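Local coordinates for protein nucleoporin NUP170 (Chaetomium thermophilum, PDB 5HAX) that probably serves as a structural component of the nuclear pore complex scaffold, at residues R239-S244 and T253-G258. Numbering follows the deposited sequence.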
ATOM      1  N   ARG A 239      -9.142  -5.822  12.352  1.00 45.75           N
ATOM      2  CA  ARG A 239     -10.150  -5.650  13.387  1.00 44.59           C
ATOM      3  C   ARG A 239     -11.151  -6.794  13.427  1.00 46.21           C
ATOM      4  O   ARG A 239     -12.076  -6.758  14.247  1.00 45.09           O
ATOM      5  CB  ARG A 239     -10.901  -4.328  13.179  1.00 46.03           C
ATOM      6  CG  ARG A 239     -10.003  -3.118  12.967  1.00 46.17           C
ATOM      7  CD  ARG A 239     -10.840  -1.868  12.788  1.00 45.30           C
ATOM      8  NE  ARG A 239     -10.106  -0.778  12.148  1.00 46.14           N
ATOM      9  CZ  ARG A 239      -9.559   0.254  12.786  1.00 40.86           C
ATOM     10  NH1 ARG A 239      -8.925   1.190  12.095  1.00 43.78           N
ATOM     11  NH2 ARG A 239      -9.642   0.360  14.107  1.00 45.10           N
ATOM     12  N   ASN A 240     -10.988  -7.808  12.573  1.00 38.86           N
ATOM     13  CA  ASN A 240     -11.939  -8.916  12.458  1.00 41.82           C
ATOM     14  C   ASN A 240     -13.351  -8.409  12.166  1.00 48.70           C
ATOM     15  O   ASN A 240     -14.340  -8.940  12.677  1.00 45.19           O
ATOM     16  CB  ASN A 240     -11.925  -9.788  13.715  1.00 49.27           C
ATOM     17  CG  ASN A 240     -10.611 -10.522  13.900  1.00 56.74           C
ATOM     18  OD1 ASN A 240      -9.934 -10.863  12.929  1.00 56.32           O
ATOM     19  ND2 ASN A 240     -10.245 -10.771  15.149  1.00 57.30           N
ATOM     20  N   LEU A 241     -13.450  -7.384  11.324  1.00 39.25           N
ATOM     21  CA  LEU A 241     -14.726  -6.780  10.978  1.00 43.55           C
ATOM     22  C   LEU A 241     -15.079  -7.045   9.520  1.00 40.15           C
ATOM     23  O   LEU A 241     -14.215  -7.294   8.674  1.00 36.38           O
ATOM     24  CB  LEU A 241     -14.710  -5.268  11.231  1.00 38.92           C
ATOM     25  CG  LEU A 241     -14.531  -4.816  12.681  1.00 36.48           C
ATOM     26  CD1 LEU A 241     -14.521  -3.298  12.754  1.00 45.00           C
ATOM     27  CD2 LEU A 241     -15.623  -5.390  13.576  1.00 40.50           C
ATOM     28  N   LEU A 242     -16.383  -6.993   9.254  1.00 46.36           N
ATOM     29  CA  LEU A 242     -16.952  -7.080   7.918  1.00 40.58           C
ATOM     30  C   LEU A 242     -18.001  -5.986   7.796  1.00 45.79           C
ATOM     31  O   LEU A 242     -18.838  -5.834   8.691  1.00 42.95           O
ATOM     32  CB  LEU A 242     -17.573  -8.462   7.680  1.00 44.44           C
ATOM     33  CG  LEU A 242     -18.246  -8.735   6.334  1.00 49.64           C
ATOM     34  CD1 LEU A 242     -17.225  -8.784   5.211  1.00 52.76           C
ATOM     35  CD2 LEU A 242     -19.027 -10.037   6.400  1.00 54.14           C
ATOM     36  N   TYR A 243     -17.947  -5.218   6.707  1.00 37.66           N
ATOM     37  CA  TYR A 243     -18.881  -4.126   6.458  1.00 36.07           C
ATOM     38  C   TYR A 243     -19.713  -4.422   5.218  1.00 39.33           C
ATOM     39  O   TYR A 243     -19.202  -4.975   4.239  1.00 42.35           O
ATOM     40  CB  TYR A 243     -18.156  -2.793   6.245  1.00 39.34           C
ATOM     41  CG  TYR A 243     -17.230  -2.360   7.358  1.00 37.49           C
ATOM     42  CD1 TYR A 243     -17.716  -1.690   8.471  1.00 35.26           C
ATOM     43  CD2 TYR A 243     -15.864  -2.597   7.280  1.00 38.35           C
ATOM     44  CE1 TYR A 243     -16.869  -1.280   9.485  1.00 38.02           C
ATOM     45  CE2 TYR A 243     -15.007  -2.192   8.287  1.00 37.43           C
ATOM     46  CZ  TYR A 243     -15.516  -1.532   9.388  1.00 38.80           C
ATOM     47  OH  TYR A 243     -14.671  -1.122  10.395  1.00 38.34           O
ATOM     48  N   SER A 244     -20.990  -4.040   5.257  1.00 35.49           N
ATOM     49  CA  SER A 244     -21.848  -4.058   4.080  1.00 34.75           C
ATOM     50  C   SER A 244     -22.419  -2.666   3.841  1.00 33.55           C
ATOM     51  O   SER A 244     -22.705  -1.927   4.791  1.00 36.54           O
ATOM     52  CB  SER A 244     -22.995  -5.069   4.220  1.00 37.10           C
ATOM     53  OG  SER A 244     -24.051  -4.556   5.015  1.00 39.43           O
ATOM     54  N   THR A 253     -22.101  -3.107  10.294  1.00 38.88           N
ATOM     55  CA  THR A 253     -20.818  -3.621  10.760  1.00 44.59           C
ATOM     56  C   THR A 253     -21.041  -4.964  11.442  1.00 44.82           C
ATOM     57  O   THR A 253     -21.916  -5.087  12.305  1.00 40.93           O
ATOM     58  CB  THR A 253     -20.146  -2.647  11.733  1.00 43.32           C
ATOM     59  OG1 THR A 253     -19.999  -1.366  11.108  1.00 43.39           O
ATOM     60  CG2 THR A 253     -18.768  -3.163  12.166  1.00 42.58           C
ATOM     61  N   TYR A 254     -20.249  -5.959  11.050  1.00 39.99           N
ATOM     62  CA  TYR A 254     -20.300  -7.299  11.619  1.00 41.33           C
ATOM     63  C   TYR A 254     -18.939  -7.638  12.209  1.00 43.50           C
ATOM     64  O   TYR A 254     -17.904  -7.260  11.652  1.00 45.43           O
ATOM     65  CB  TYR A 254     -20.681  -8.341  10.560  1.00 39.99           C
ATOM     66  CG  TYR A 254     -22.012  -8.097   9.888  1.00 46.38           C
ATOM     67  CD1 TYR A 254     -22.144  -7.144   8.888  1.00 42.46           C
ATOM     68  CD2 TYR A 254     -23.135  -8.831  10.243  1.00 45.80           C
ATOM     69  CE1 TYR A 254     -23.358  -6.920   8.268  1.00 44.03           C
ATOM     70  CE2 TYR A 254     -24.355  -8.617   9.627  1.00 43.80           C
ATOM     71  CZ  TYR A 254     -24.461  -7.662   8.640  1.00 42.10           C
ATOM     72  OH  TYR A 254     -25.671  -7.443   8.023  1.00 43.85           O
ATOM     73  N   HIS A 255     -18.941  -8.356  13.330  1.00 43.86           N
ATOM     74  CA  HIS A 255     -17.717  -8.740  14.023  1.00 42.64           C
ATOM     75  C   HIS A 255     -17.584 -10.255  14.012  1.00 45.51           C
ATOM     76  O   HIS A 255     -18.557 -10.970  14.275  1.00 43.13           O
ATOM     77  CB  HIS A 255     -17.708  -8.219  15.461  1.00 49.83           C
ATOM     78  CG  HIS A 255     -16.492  -8.618  16.238  1.00 52.08           C
ATOM     79  ND1 HIS A 255     -16.542  -9.490  17.303  1.00 57.97           N
ATOM     80  CD2 HIS A 255     -15.191  -8.268  16.097  1.00 52.62           C
ATOM     81  CE1 HIS A 255     -15.324  -9.657  17.789  1.00 55.32           C
ATOM     82  NE2 HIS A 255     -14.486  -8.928  17.075  1.00 54.56           N
ATOM     83  N   MET A 256     -16.379 -10.737  13.707  1.00 47.94           N
ATOM     84  CA  MET A 256     -16.085 -12.169  13.698  1.00 50.57           C
ATOM     85  C   MET A 256     -15.563 -12.554  15.079  1.00 54.45           C
ATOM     86  O   MET A 256     -14.359 -12.618  15.336  1.00 56.52           O
ATOM     87  CB  MET A 256     -15.085 -12.501  12.597  1.00 50.43           C
ATOM     88  CG  MET A 256     -15.607 -12.230  11.197  1.00 51.16           C
ATOM     89  SD  MET A 256     -14.324 -12.351   9.939  1.00 53.23           S
ATOM     90  CE  MET A 256     -14.494 -10.759   9.137  1.00 50.81           C
ATOM     91  N   GLU A 257     -16.504 -12.813  15.990  1.00 63.86           N
ATOM     92  CA  GLU A 257     -16.153 -13.184  17.355  1.00 68.11           C
ATOM     93  C   GLU A 257     -15.556 -14.582  17.450  1.00 68.00           C
ATOM     94  O   GLU A 257     -15.091 -14.965  18.528  1.00 76.78           O
ATOM     95  CB  GLU A 257     -17.383 -13.087  18.262  1.00 66.70           C
ATOM     96  CG  GLU A 257     -18.578 -13.909  17.800  1.00 76.79           C
ATOM     97  CD  GLU A 257     -19.737 -13.851  18.775  1.00 84.26           C
ATOM     98  OE1 GLU A 257     -19.601 -13.189  19.827  1.00 86.64           O
ATOM     99  OE2 GLU A 257     -20.785 -14.468  18.489  1.00 88.53           O
ATOM    100  N   GLY A 258     -15.557 -15.342  16.358  1.00 73.48           N
ATOM    101  CA  GLY A 258     -14.966 -16.657  16.339  1.00 66.05           C
ATOM    102  C   GLY A 258     -14.691 -17.118  14.923  1.00 63.94           C
ATOM    103  O   GLY A 258     -15.082 -16.471  13.947  1.00 60.48           O
TER
HETATM  104  O   HOH W   1     -25.867  -6.663   5.237  1.00 38.93           O
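Strands 241-246 and 251-255 form an antiparallel beta hairpin, the two middle strands of a four-stranded antiparallel sheet, consistent with one blade of the beta-propeller expected for this family. Backbone bonds fix the register: L242 and Y254 form a hydrogen-bonded pair, with L242 N giving to Y254 O and Y254 N to L242 O, and M256 N reaches N240 O at 2.9 Å, nearly along the C=O axis and with an N-H...O angle of 169°. On the side facing the neighbouring strand 230-236, N240 and L241 form a G1 bulge opposite D236, N240 taking a positive phi of 56°.

L241, Y243, T253 and H255 share one face; from it L241 and Y243 reach H308 of strand 307-313. The Y243 ring, its CG anti to the carbonyl carbon, lies beside T253; T253 OG1 sits at the ring edge, 3.5 Å from Y243 CD1, while T253 CG2 touches Y243 CE1 and L241 CD2. An alanine in place of Y243 would remove this ring and probably loosen the packing on T253, H308 and L309. H255, with CG anti to the backbone N, crosses L241 obliquely, and L241 CD2 meets the imidazole near its plane, at the edge, 3.9 Å from H255 CD2.

On the other face L242, CG anti to the backbone N, and Y254, CG anti to the carbonyl carbon, pack CB to CB at 4.2 Å. L242 O also lies in plane at the Y254 ring edge, 3.6 Å from Y254 CD1. M256, bent at chi3 (-126°), brings CE to 3.5 Å from L241 O and against L242 CB. Beyond them one water joins S244 OG, at 2.8 Å, to the phenol tip Y254 OH, at 2.9 Å.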